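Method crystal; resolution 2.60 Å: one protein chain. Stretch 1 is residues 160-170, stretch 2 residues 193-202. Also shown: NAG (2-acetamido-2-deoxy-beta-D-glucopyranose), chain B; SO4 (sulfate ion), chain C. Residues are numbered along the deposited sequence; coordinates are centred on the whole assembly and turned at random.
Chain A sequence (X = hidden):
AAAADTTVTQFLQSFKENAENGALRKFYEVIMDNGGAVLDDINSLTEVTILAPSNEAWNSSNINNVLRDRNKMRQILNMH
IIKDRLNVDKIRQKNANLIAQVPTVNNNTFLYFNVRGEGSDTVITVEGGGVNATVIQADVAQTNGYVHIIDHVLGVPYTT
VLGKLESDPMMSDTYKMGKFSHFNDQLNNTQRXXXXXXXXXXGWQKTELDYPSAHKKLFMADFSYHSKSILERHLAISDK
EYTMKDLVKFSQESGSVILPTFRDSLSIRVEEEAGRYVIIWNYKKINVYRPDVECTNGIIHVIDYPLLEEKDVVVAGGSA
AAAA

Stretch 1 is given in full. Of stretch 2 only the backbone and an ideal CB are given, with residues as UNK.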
# COMPACT_ATOMS: atom_id res chain seq x y z
N THR A 160 6.84 -4.18 9.16
CA THR A 160 8.04 -3.81 8.43
C THR A 160 7.79 -4.23 6.99
O THR A 160 6.79 -4.91 6.69
CB THR A 160 9.27 -4.59 8.93
OG1 THR A 160 9.07 -5.99 8.68
CG2 THR A 160 9.48 -4.38 10.41
N VAL A 161 8.69 -3.84 6.10
CA VAL A 161 8.58 -4.24 4.70
C VAL A 161 8.35 -5.75 4.64
O VAL A 161 7.43 -6.22 3.96
CB VAL A 161 9.89 -3.88 3.95
CG1 VAL A 161 9.88 -4.49 2.57
CG2 VAL A 161 10.04 -2.38 3.88
N LEU A 162 9.18 -6.51 5.35
CA LEU A 162 9.05 -7.97 5.39
C LEU A 162 7.69 -8.40 5.94
O LEU A 162 7.05 -9.30 5.39
CB LEU A 162 10.14 -8.59 6.28
CG LEU A 162 10.01 -10.10 6.50
CD1 LEU A 162 10.23 -10.83 5.17
CD2 LEU A 162 11.02 -10.60 7.54
N GLY A 163 7.26 -7.75 7.02
CA GLY A 163 5.99 -8.10 7.63
C GLY A 163 4.86 -7.95 6.64
O GLY A 163 3.92 -8.75 6.62
N LYS A 164 4.97 -6.92 5.81
CA LYS A 164 3.98 -6.61 4.79
C LYS A 164 4.03 -7.66 3.70
O LYS A 164 2.99 -8.20 3.31
CB LYS A 164 4.28 -5.24 4.18
CG LYS A 164 3.08 -4.33 4.03
CD LYS A 164 1.98 -4.95 3.21
CE LYS A 164 0.71 -4.12 3.27
NZ LYS A 164 0.14 -4.08 4.63
N LEU A 165 5.23 -7.95 3.21
CA LEU A 165 5.41 -8.95 2.16
C LEU A 165 4.81 -10.31 2.46
O LEU A 165 4.35 -11.00 1.56
CB LEU A 165 6.89 -9.14 1.83
CG LEU A 165 7.62 -8.10 0.99
CD1 LEU A 165 9.10 -8.43 1.04
CD2 LEU A 165 7.10 -8.10 -0.45
N GLU A 166 4.83 -10.72 3.72
CA GLU A 166 4.27 -12.03 4.03
C GLU A 166 2.78 -11.98 4.30
O GLU A 166 2.11 -12.99 4.17
CB GLU A 166 5.02 -12.66 5.21
CG GLU A 166 5.38 -11.68 6.28
CD GLU A 166 6.21 -12.32 7.38
OE1 GLU A 166 7.14 -13.09 7.05
OE2 GLU A 166 5.95 -12.03 8.57
N SER A 167 2.27 -10.80 4.64
CA SER A 167 0.85 -10.67 4.91
C SER A 167 -0.04 -10.14 3.76
O SER A 167 -1.26 -10.17 3.87
CB SER A 167 0.64 -9.80 6.17
OG SER A 167 1.17 -8.51 6.02
N ASP A 168 0.57 -9.69 2.67
CA ASP A 168 -0.18 -9.15 1.52
C ASP A 168 -0.25 -10.17 0.38
O ASP A 168 0.74 -10.43 -0.31
CB ASP A 168 0.50 -7.87 1.01
CG ASP A 168 -0.40 -7.04 0.11
OD1 ASP A 168 -1.14 -7.61 -0.73
OD2 ASP A 168 -0.35 -5.79 0.21
N PRO A 169 -1.45 -10.73 0.12
CA PRO A 169 -1.58 -11.72 -0.96
C PRO A 169 -1.11 -11.23 -2.33
O PRO A 169 -0.69 -12.03 -3.18
CB PRO A 169 -3.09 -12.03 -0.98
CG PRO A 169 -3.57 -11.59 0.37
CD PRO A 169 -2.77 -10.36 0.65
N MET A 170 -1.20 -9.93 -2.54
CA MET A 170 -0.81 -9.33 -3.81
C MET A 170 0.69 -9.42 -4.06
O MET A 170 1.14 -9.37 -5.21
CB MET A 170 -1.26 -7.88 -3.84
CG MET A 170 -1.39 -7.37 -5.25
SD MET A 170 -2.23 -5.80 -5.34
CE MET A 170 -0.82 -4.77 -5.26
N UNK A 193 16.51 1.89 5.97
CA UNK A 193 15.24 2.29 5.40
C UNK A 193 15.18 1.75 3.98
O UNK A 193 16.03 2.07 3.15
CB UNK A 193 15.06 3.81 5.43
N UNK A 194 14.19 0.91 3.71
CA UNK A 194 14.06 0.32 2.39
C UNK A 194 12.94 0.88 1.55
O UNK A 194 11.87 1.24 2.05
CB UNK A 194 13.86 -1.19 2.53
N UNK A 195 13.20 0.96 0.25
CA UNK A 195 12.21 1.41 -0.71
C UNK A 195 12.17 0.24 -1.70
O UNK A 195 12.99 0.16 -2.62
CB UNK A 195 12.56 2.75 -1.36
N UNK A 196 11.23 -0.67 -1.48
CA UNK A 196 11.10 -1.87 -2.30
C UNK A 196 10.04 -1.74 -3.39
O UNK A 196 8.85 -1.55 -3.10
CB UNK A 196 10.77 -3.07 -1.41
N UNK A 197 10.48 -1.82 -4.64
CA UNK A 197 9.57 -1.76 -5.77
C UNK A 197 9.17 -3.20 -6.00
O UNK A 197 9.90 -3.98 -6.61
CB UNK A 197 10.20 -1.12 -7.01
N UNK A 198 7.99 -3.55 -5.47
CA UNK A 198 7.48 -4.91 -5.54
C UNK A 198 6.52 -5.25 -6.67
O UNK A 198 5.41 -4.73 -6.74
CB UNK A 198 6.78 -5.22 -4.22
N UNK A 199 6.94 -6.14 -7.58
CA UNK A 199 6.03 -6.51 -8.67
C UNK A 199 4.86 -7.31 -8.06
O UNK A 199 5.07 -8.17 -7.21
CB UNK A 199 6.76 -7.32 -9.75
N UNK A 200 3.63 -7.01 -8.47
CA UNK A 200 2.46 -7.71 -7.96
C UNK A 200 2.40 -9.09 -8.61
O UNK A 200 3.09 -9.34 -9.59
CB UNK A 200 1.18 -6.92 -8.23
N UNK A 201 1.57 -9.99 -8.07
CA UNK A 201 1.45 -11.32 -8.64
C UNK A 201 1.14 -11.28 -10.14
O UNK A 201 1.82 -11.95 -10.94
CB UNK A 201 0.36 -12.10 -7.90
N UNK A 202 0.14 -10.48 -10.54
CA UNK A 202 -0.24 -10.35 -11.95
C UNK A 202 1.01 -10.03 -12.80
O UNK A 202 1.13 -10.49 -13.94
CB UNK A 202 -1.30 -9.26 -12.12
C1 NAG B . -5.40 -8.39 4.51
C2 NAG B . -5.82 -8.73 3.08
C3 NAG B . -6.55 -10.07 3.09
C4 NAG B . -5.69 -11.16 3.75
C5 NAG B . -5.21 -10.68 5.13
C6 NAG B . -4.26 -11.62 5.83
C7 NAG B . -6.35 -6.98 1.51
C8 NAG B . -7.35 -5.95 1.01
N2 NAG B . -6.70 -7.70 2.57
O3 NAG B . -6.93 -10.43 1.77
O4 NAG B . -6.48 -12.36 3.92
O5 NAG B . -4.54 -9.41 5.02
O6 NAG B . -3.18 -11.97 4.98
O7 NAG B . -5.27 -7.11 0.95
S SO4 C . -2.78 -9.58 -8.21
O1 SO4 C . -2.78 -9.83 -6.77
O2 SO4 C . -1.47 -9.03 -8.59
O3 SO4 C . -3.00 -10.84 -8.95
O4 SO4 C . -3.85 -8.62 -8.53

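Stretch 2 begins as a strand, 193 to 199, that runs beside helix 161-167 with an angle of 28° between their directions. CA-to-CB points toward the helix at 194, 196 and 198.

Position 193 has strand angles and points away from stretch 1. Nothing there limits the choice. It is Arg 193, whose NH1 is hydrogen-bonded elsewhere in the structure.

Position 194 points toward the helix. Its ideal CB lies 4.2 Å from Val 161 CG2, a methyl group with no polar partner to offer. Aliphatic or aromatic side chains would suit. The residue is Phe 194, whose CB packs on that methyl.

Position 195 points away, and the extended backbone favours beta-branched residues among others. It is Thr 195, whose OG1 is bonded elsewhere in the structure.

Position 196 again points toward the helix. The ideal CB is 4.3 Å from Val 161 CG1, and Leu 165 lies one helical turn further on. A long apolar or aromatic side chain could reach both. The residue is Tyr 196. Its ring edge meets both neighbours: CD1 is 4.0 Å from Val 161 CG1, and CE1 is 3.7 Å from Leu 165 CD1.

Position 197 is out of reach of stretch 1, which therefore sets no preference. It is Phe 197.

Position 198 points toward the helix, with its ideal CB 4.8 Å from Leu 165 CD2. That gap suits a modest aliphatic group such as valine, isoleucine or leucine. It is Val 198, whose CG2 lies 4.0 Å from Leu 165 CD2.

Position 199 points away. Its phi of -69° is compatible with proline, though many residues would fit. It is Pro 199.

Position 200 is the N-cap of the next helix, where small polar residues are common. CB points sideways, 3.9 Å from Met 170 O, and a sulfate lies nearby, so a basic side chain is also plausible. It is Arg 200. NE bonds sulfate O2 at 2.9 Å and NH2 bonds sulfate O4 at a very short 2.5 Å. Its CB is 4.0 Å from Met 170 CG.

Position 201 opens the helix. Its backbone N donates to Met 170 O at 3.0 Å, a bond open to any residue but proline. CB points sideways, 3.9 Å from Met 170 O and 4.8 Å from Pro 169 O. Beside two acceptors a donor would suit; acidic residues are common in a first turn. It is Asp 201. Stretch 1 gives its carboxylate no partner; it bonds elsewhere in the structure.

Position 202 points sideways without touching stretch 1. Any helix former with a free N-H would fit, since its N bonds the sulfate. It is Lys 202.

Stretch 2 193-202: RFTYFVPRDK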
# COMPACT_ATOMS: atom_id res chain seq x y z
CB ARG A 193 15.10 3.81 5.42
CG ARG A 193 14.70 4.36 6.78
CD ARG A 193 13.30 3.87 7.17
NE ARG A 193 12.93 4.23 8.54
CZ ARG A 193 13.38 3.61 9.63
NH1 ARG A 193 14.23 2.60 9.52
NH2 ARG A 193 12.97 3.99 10.84
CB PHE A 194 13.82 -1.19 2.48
CG PHE A 194 14.79 -1.92 3.35
CD1 PHE A 194 14.59 -1.98 4.72
CD2 PHE A 194 15.86 -2.60 2.79
CE1 PHE A 194 15.43 -2.73 5.53
CE2 PHE A 194 16.72 -3.35 3.59
CZ PHE A 194 16.50 -3.42 4.97
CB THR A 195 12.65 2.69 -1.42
OG1 THR A 195 12.71 3.75 -0.46
CG2 THR A 195 11.68 3.06 -2.50
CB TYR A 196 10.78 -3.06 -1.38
CG TYR A 196 11.10 -4.44 -1.94
CD1 TYR A 196 10.73 -5.59 -1.23
CD2 TYR A 196 11.74 -4.61 -3.17
CE1 TYR A 196 10.98 -6.87 -1.73
CE2 TYR A 196 12.01 -5.89 -3.67
CZ TYR A 196 11.62 -7.01 -2.95
OH TYR A 196 11.84 -8.28 -3.47
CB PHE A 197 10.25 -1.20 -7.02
CG PHE A 197 10.70 0.22 -6.87
CD1 PHE A 197 11.90 0.51 -6.24
CD2 PHE A 197 9.87 1.27 -7.27
CE1 PHE A 197 12.29 1.82 -6.00
CE2 PHE A 197 10.25 2.60 -7.04
CZ PHE A 197 11.46 2.87 -6.40
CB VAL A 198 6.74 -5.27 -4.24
CG1 VAL A 198 6.22 -6.68 -4.34
CG2 VAL A 198 7.67 -5.11 -3.05
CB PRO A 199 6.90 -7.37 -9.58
CG PRO A 199 8.30 -6.82 -9.33
CD PRO A 199 8.30 -6.65 -7.84
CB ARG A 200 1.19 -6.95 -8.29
CG ARG A 200 0.99 -6.78 -9.77
CD ARG A 200 -0.14 -5.82 -10.09
NE ARG A 200 -1.42 -6.31 -9.59
CZ ARG A 200 -2.60 -5.83 -9.96
NH1 ARG A 200 -2.66 -4.82 -10.84
NH2 ARG A 200 -3.72 -6.34 -9.47
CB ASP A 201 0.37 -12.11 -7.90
CG ASP A 201 0.89 -12.79 -6.62
OD1 ASP A 201 2.02 -12.45 -6.16
OD2 ASP A 201 0.17 -13.65 -6.07
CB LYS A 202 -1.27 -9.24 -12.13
CG LYS A 202 -1.95 -9.24 -13.50
CD LYS A 202 -2.79 -7.97 -13.73
CE LYS A 202 -3.80 -7.71 -12.59
NZ LYS A 202 -4.89 -8.72 -12.47
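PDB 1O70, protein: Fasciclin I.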